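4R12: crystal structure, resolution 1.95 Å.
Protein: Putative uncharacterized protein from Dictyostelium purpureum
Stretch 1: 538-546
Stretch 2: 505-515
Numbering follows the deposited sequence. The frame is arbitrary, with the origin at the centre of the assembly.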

ATOM      1  N   CYS A 538       8.874 -26.384  12.653  1.00 26.87           N
ATOM      2  CA  CYS A 538       9.202 -26.184  11.239  1.00 27.01           C
ATOM      3  C   CYS A 538       7.922 -26.317  10.426  1.00 27.23           C
ATOM      4  O   CYS A 538       7.279 -27.367  10.433  1.00 28.11           O
ATOM      5  CB  CYS A 538      10.265 -27.179  10.762  1.00 30.86           C
ATOM      6  SG  CYS A 538      11.907 -26.765  11.386  1.00 32.85           S
ATOM      7  N   VAL A 539       7.530 -25.231   9.768  1.00 27.91           N
ATOM      8  CA  VAL A 539       6.241 -25.168   9.089  1.00 27.39           C
ATOM      9  C   VAL A 539       6.451 -25.121   7.583  1.00 28.98           C
ATOM     10  O   VAL A 539       7.278 -24.360   7.078  1.00 27.54           O
ATOM     11  CB  VAL A 539       5.421 -23.941   9.550  1.00 26.24           C
ATOM     12  CG1 VAL A 539       4.067 -23.892   8.859  1.00 25.54           C
ATOM     13  CG2 VAL A 539       5.255 -23.962  11.072  1.00 26.90           C
ATOM     14  N   SER A 540       5.699 -25.949   6.869  1.00 28.08           N
ATOM     15  CA  SER A 540       5.843 -26.032   5.424  1.00 28.96           C
ATOM     16  C   SER A 540       4.637 -25.398   4.746  1.00 27.86           C
ATOM     17  O   SER A 540       3.501 -25.710   5.079  1.00 28.75           O
ATOM     18  CB  SER A 540       5.999 -27.486   4.990  1.00 32.49           C
ATOM     19  OG  SER A 540       7.173 -28.046   5.550  1.00 33.18           O
ATOM     20  N   SER A 541       4.906 -24.512   3.800  1.00 28.71           N
ATOM     21  CA  SER A 541       3.854 -23.830   3.034  1.00 28.68           C
ATOM     22  C   SER A 541       4.382 -23.405   1.675  1.00 28.16           C
ATOM     23  O   SER A 541       5.521 -22.948   1.565  1.00 27.28           O
ATOM     24  CB  SER A 541       3.340 -22.600   3.791  1.00 25.20           C
ATOM     25  OG  SER A 541       2.340 -21.912   3.054  1.00 25.34           O
ATOM     26  N   ASN A 542       3.538 -23.523   0.654  1.00 28.21           N
ATOM     27  CA  ASN A 542       3.861 -23.082  -0.702  1.00 28.29           C
ATOM     28  C   ASN A 542       3.602 -21.581  -0.860  1.00 26.66           C
ATOM     29  O   ASN A 542       2.786 -21.149  -1.682  1.00 24.96           O
ATOM     30  CB  ASN A 542       3.049 -23.889  -1.725  1.00 29.80           C
ATOM     31  CG  ASN A 542       3.647 -23.850  -3.114  1.00 32.19           C
ATOM     32  OD1 ASN A 542       4.777 -23.412  -3.304  1.00 31.56           O
ATOM     33  ND2 ASN A 542       2.888 -24.315  -4.092  1.00 33.34           N
ATOM     34  N   THR A 543       4.319 -20.800  -0.056  1.00 28.30           N
ATOM     35  CA  THR A 543       4.157 -19.348   0.026  1.00 26.79           C
ATOM     36  C   THR A 543       5.518 -18.697  -0.158  1.00 27.00           C
ATOM     37  O   THR A 543       6.501 -19.150   0.425  1.00 28.84           O
ATOM     38  CB  THR A 543       3.560 -18.939   1.388  1.00 25.57           C
ATOM     39  OG1 THR A 543       2.263 -19.531   1.529  1.00 25.74           O
ATOM     40  CG2 THR A 543       3.448 -17.411   1.530  1.00 24.20           C
ATOM     41  N   HIS A 544       5.585 -17.636  -0.956  1.00 26.07           N
ATOM     42  CA  HIS A 544       6.871 -17.151  -1.456  1.00 27.42           C
ATOM     43  C   HIS A 544       6.914 -15.642  -1.628  1.00 26.86           C
ATOM     44  O   HIS A 544       5.946 -15.028  -2.084  1.00 25.31           O
ATOM     45  CB  HIS A 544       7.194 -17.832  -2.799  1.00 27.66           C
ATOM     46  CG  HIS A 544       7.068 -19.324  -2.745  1.00 29.76           C
ATOM     47  ND1 HIS A 544       8.045 -20.134  -2.210  1.00 32.78           N
ATOM     48  CD2 HIS A 544       6.050 -20.144  -3.102  1.00 30.62           C
ATOM     49  CE1 HIS A 544       7.649 -21.395  -2.264  1.00 33.77           C
ATOM     50  NE2 HIS A 544       6.442 -21.428  -2.804  1.00 33.33           N
ATOM     51  N   LEU A 545       8.042 -15.054  -1.255  1.00 27.16           N
ATOM     52  CA  LEU A 545       8.311 -13.661  -1.564  1.00 26.68           C
ATOM     53  C   LEU A 545       8.776 -13.496  -3.007  1.00 27.73           C
ATOM     54  O   LEU A 545       9.431 -14.386  -3.552  1.00 28.72           O
ATOM     55  CB  LEU A 545       9.387 -13.107  -0.627  1.00 26.59           C
ATOM     56  CG  LEU A 545       9.079 -13.121   0.872  1.00 26.52           C
ATOM     57  CD1 LEU A 545      10.357 -12.850   1.662  1.00 31.95           C
ATOM     58  CD2 LEU A 545       8.030 -12.074   1.198  1.00 25.25           C
ATOM     59  N   HIS A 546       8.466 -12.352  -3.611  1.00 26.32           N
ATOM     60  CA  HIS A 546       9.056 -12.007  -4.906  1.00 27.34           C
ATOM     61  C   HIS A 546       9.368 -10.509  -5.002  1.00 26.08           C
ATOM     62  O   HIS A 546       8.581  -9.676  -4.532  1.00 24.42           O
ATOM     63  CB  HIS A 546       8.139 -12.407  -6.063  1.00 27.00           C
ATOM     64  CG  HIS A 546       8.883 -12.639  -7.339  1.00 28.54           C
ATOM     65  ND1 HIS A 546       9.265 -13.897  -7.756  1.00 30.00           N
ATOM     66  CD2 HIS A 546       9.370 -11.774  -8.259  1.00 28.90           C
ATOM     67  CE1 HIS A 546       9.932 -13.797  -8.893  1.00 31.54           C
ATOM     68  NE2 HIS A 546      10.013 -12.519  -9.219  1.00 30.41           N
TER
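Stretch 2 (505-515) IHRLLYSITQY

Stretch 2 enters as a helix that began earlier in the chain and runs through I512; T513 is the first residue to leave helical phi/psi, and Q514 (-58/148) is extended. Stretch 1 is extended for most of its length, but N542 departs from this with phi/psi of -83/61. The helix runs nearly antiparallel to strand 542-546, at 165° between their N-to-C directions, with the axes 8.0 Å apart at closest approach. The two backbones converge toward the end of the helix: CA-CA separations fall from 7.4 Å for L545-H506 to 5.3 Å for T543-Y510 and 4.3 Å for S541-Q514. Beyond the helix the backbones join directly, Y515 N donating to S540 O at 2.9 Å.

Y510 is central to the packing. Its t rotamer carries the ring along stretch 1, so that OH donates to V539 O at 2.7 Å, while S541 CB lies over a ring face, 3.5 Å from the centroid. The hydroxyl of S541 turns to the helix end, where OG donates to Y510 O at 3.0 Å. Close by, T513 OG1 donates to L509 O (2.7 Å) within its own stretch and lies 2.8 Å from S541 OG and 2.9 Å from T543 OG1, gathering three hydroxyls into a compact polar cluster.

Apolar contacts extend along the interface. V539 CG1 approaches Q514 CB at 3.5 Å, and S540 CB sits over the Y515 ring, 4.0 Å from its centroid. Farther along the strand, L545 CD2 covers a face of the H506 ring at 3.8 Å from the centroid, whereas T543 CG2 meets its edge, 4.2 Å from H506 CD2. Water links the stretches at two points: one molecule bridges H506 NE2 (2.6 Å) and T543 O (2.7 Å), the other T513 O (2.7 Å) and N542 N (3.0 Å).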

ATOM      1  N   ILE A 505       2.355  -9.780   6.733  1.00 22.49           N
ATOM      2  CA  ILE A 505       1.520 -10.400   5.700  1.00 23.47           C
ATOM      3  C   ILE A 505       2.161 -11.717   5.227  1.00 22.53           C
ATOM      4  O   ILE A 505       1.486 -12.739   5.105  1.00 24.02           O
ATOM      5  CB  ILE A 505       1.287  -9.455   4.496  1.00 22.05           C
ATOM      6  CG1 ILE A 505       0.405  -8.265   4.899  1.00 22.68           C
ATOM      7  CG2 ILE A 505       0.641 -10.187   3.344  1.00 23.20           C
ATOM      8  CD1 ILE A 505       0.310  -7.183   3.806  1.00 22.60           C
ATOM      9  N   HIS A 506       3.468 -11.699   4.992  1.00 23.27           N
ATOM     10  CA  HIS A 506       4.177 -12.914   4.578  1.00 24.51           C
ATOM     11  C   HIS A 506       4.038 -14.056   5.611  1.00 24.26           C
ATOM     12  O   HIS A 506       3.641 -15.167   5.273  1.00 24.77           O
ATOM     13  CB  HIS A 506       5.658 -12.592   4.344  1.00 24.74           C
ATOM     14  CG  HIS A 506       6.500 -13.788   4.024  1.00 26.33           C
ATOM     15  ND1 HIS A 506       7.782 -13.938   4.504  1.00 28.07           N
ATOM     16  CD2 HIS A 506       6.259 -14.874   3.250  1.00 26.86           C
ATOM     17  CE1 HIS A 506       8.291 -15.075   4.052  1.00 28.53           C
ATOM     18  NE2 HIS A 506       7.386 -15.660   3.291  1.00 27.42           N
ATOM     19  N   ARG A 507       4.374 -13.779   6.857  1.00 23.25           N
ATOM     20  CA  ARG A 507       4.366 -14.835   7.874  1.00 25.04           C
ATOM     21  C   ARG A 507       2.946 -15.330   8.174  1.00 24.69           C
ATOM     22  O   ARG A 507       2.735 -16.524   8.440  1.00 23.77           O
ATOM     23  CB  ARG A 507       5.032 -14.349   9.152  1.00 24.72           C
ATOM     24  CG  ARG A 507       6.490 -13.908   9.020  1.00 26.89           C
ATOM     25  CD  ARG A 507       7.480 -15.027   9.268  1.00 28.45           C
ATOM     26  NE  ARG A 507       7.367 -15.601  10.612  1.00 27.71           N
ATOM     27  CZ  ARG A 507       8.030 -16.685  11.005  1.00 29.52           C
ATOM     28  NH1 ARG A 507       8.842 -17.297  10.152  1.00 28.72           N
ATOM     29  NH2 ARG A 507       7.884 -17.161  12.243  1.00 29.28           N
ATOM     30  N   LEU A 508       1.972 -14.426   8.118  1.00 23.47           N
ATOM     31  CA  LEU A 508       0.584 -14.807   8.343  1.00 23.42           C
ATOM     32  C   LEU A 508       0.040 -15.662   7.184  1.00 23.98           C
ATOM     33  O   LEU A 508      -0.557 -16.714   7.412  1.00 24.44           O
ATOM     34  CB  LEU A 508      -0.282 -13.554   8.551  1.00 24.13           C
ATOM     35  CG  LEU A 508      -1.775 -13.792   8.771  1.00 23.75           C
ATOM     36  CD1 LEU A 508      -2.012 -14.623  10.060  1.00 24.47           C
ATOM     37  CD2 LEU A 508      -2.539 -12.453   8.812  1.00 23.22           C
ATOM     38  N   LEU A 509       0.270 -15.222   5.948  1.00 23.52           N
ATOM     39  CA  LEU A 509      -0.173 -15.967   4.762  1.00 23.61           C
ATOM     40  C   LEU A 509       0.488 -17.345   4.715  1.00 25.38           C
ATOM     41  O   LEU A 509      -0.167 -18.345   4.433  1.00 25.17           O
ATOM     42  CB  LEU A 509       0.151 -15.194   3.474  1.00 22.12           C
ATOM     43  CG  LEU A 509      -0.244 -15.825   2.127  1.00 24.33           C
ATOM     44  CD1 LEU A 509      -1.734 -16.115   2.094  1.00 22.32           C
ATOM     45  CD2 LEU A 509       0.128 -14.918   0.964  1.00 22.93           C
ATOM     46  N   TYR A 510       1.794 -17.371   4.967  1.00 21.45           N
ATOM     47  CA  TYR A 510       2.552 -18.621   5.016  1.00 22.91           C
ATOM     48  C   TYR A 510       1.908 -19.588   6.018  1.00 23.82           C
ATOM     49  O   TYR A 510       1.680 -20.759   5.714  1.00 24.91           O
ATOM     50  CB  TYR A 510       4.013 -18.337   5.394  1.00 22.68           C
ATOM     51  CG  TYR A 510       4.954 -19.522   5.259  1.00 25.48           C
ATOM     52  CD1 TYR A 510       4.997 -20.527   6.232  1.00 26.12           C
ATOM     53  CD2 TYR A 510       5.808 -19.636   4.159  1.00 26.25           C
ATOM     54  CE1 TYR A 510       5.857 -21.613   6.103  1.00 27.65           C
ATOM     55  CE2 TYR A 510       6.670 -20.721   4.023  1.00 28.75           C
ATOM     56  CZ  TYR A 510       6.692 -21.703   4.999  1.00 28.69           C
ATOM     57  OH  TYR A 510       7.544 -22.779   4.871  1.00 30.63           O
ATOM     58  N   SER A 511       1.596 -19.085   7.207  1.00 23.42           N
ATOM     59  CA  SER A 511       1.023 -19.916   8.255  1.00 25.90           C
ATOM     60  C   SER A 511      -0.380 -20.430   7.909  1.00 24.84           C
ATOM     61  O   SER A 511      -0.674 -21.610   8.109  1.00 26.99           O
ATOM     62  CB  SER A 511       0.980 -19.135   9.577  1.00 25.52           C
ATOM     63  OG  SER A 511       0.362 -19.912  10.580  1.00 24.29           O
ATOM     64  N   ILE A 512      -1.243 -19.556   7.384  1.00 25.74           N
ATOM     65  CA  ILE A 512      -2.631 -19.951   7.139  1.00 25.72           C
ATOM     66  C   ILE A 512      -2.713 -21.043   6.075  1.00 27.21           C
ATOM     67  O   ILE A 512      -3.592 -21.904   6.102  1.00 28.66           O
ATOM     68  CB  ILE A 512      -3.479 -18.755   6.681  1.00 25.76           C
ATOM     69  CG1 ILE A 512      -3.731 -17.806   7.843  1.00 25.51           C
ATOM     70  CG2 ILE A 512      -4.825 -19.214   6.130  1.00 28.89           C
ATOM     71  CD1 ILE A 512      -4.323 -16.483   7.303  1.00 27.92           C
ATOM     72  N   THR A 513      -1.774 -21.011   5.144  1.00 23.28           N
ATOM     73  CA  THR A 513      -1.801 -21.930   4.018  1.00 25.16           C
ATOM     74  C   THR A 513      -0.883 -23.142   4.212  1.00 27.53           C
ATOM     75  O   THR A 513      -0.667 -23.909   3.282  1.00 27.92           O
ATOM     76  CB  THR A 513      -1.402 -21.198   2.721  1.00 27.47           C
ATOM     77  OG1 THR A 513      -0.115 -20.604   2.896  1.00 24.45           O
ATOM     78  CG2 THR A 513      -2.414 -20.084   2.385  1.00 23.27           C
ATOM     79  N   GLN A 514      -0.356 -23.324   5.421  1.00 25.56           N
ATOM     80  CA  GLN A 514       0.575 -24.425   5.677  1.00 27.92           C
ATOM     81  C   GLN A 514      -0.048 -25.795   5.368  1.00 30.85           C
ATOM     82  O   GLN A 514      -1.259 -25.983   5.519  1.00 31.20           O
ATOM     83  CB  GLN A 514       1.054 -24.396   7.135  1.00 26.89           C
ATOM     84  CG  GLN A 514      -0.016 -24.764   8.147  1.00 30.11           C
ATOM     85  CD  GLN A 514       0.461 -24.607   9.581  1.00 30.08           C
ATOM     86  OE1 GLN A 514       0.878 -25.575  10.220  1.00 30.63           O
ATOM     87  NE2 GLN A 514       0.391 -23.382  10.094  1.00 26.39           N
ATOM     88  N   TYR A 515       0.780 -26.743   4.931  1.00 27.52           N
ATOM     89  CA  TYR A 515       0.326 -28.127   4.785  1.00 30.05           C
ATOM     90  C   TYR A 515       1.023 -29.075   5.765  1.00 33.82           C
ATOM     91  O   TYR A 515       0.606 -30.219   5.921  1.00 32.10           O
ATOM     92  CB  TYR A 515       0.519 -28.616   3.337  1.00 31.28           C
ATOM     93  CG  TYR A 515       1.908 -28.440   2.762  1.00 33.45           C
ATOM     94  CD1 TYR A 515       2.879 -29.420   2.927  1.00 35.10           C
ATOM     95  CD2 TYR A 515       2.239 -27.309   2.025  1.00 31.55           C
ATOM     96  CE1 TYR A 515       4.142 -29.269   2.394  1.00 35.11           C
ATOM     97  CE2 TYR A 515       3.497 -27.148   1.487  1.00 31.20           C
ATOM     98  CZ  TYR A 515       4.446 -28.136   1.678  1.00 33.06           C
ATOM     99  OH  TYR A 515       5.700 -27.990   1.155  1.00 36.52           O
TER
HETATM  100  O   HOH W   1       8.151 -17.805   2.005  1.00 29.62           O
HETATM  101  O   HOH W   2       0.710 -24.361   0.970  1.00 28.56           O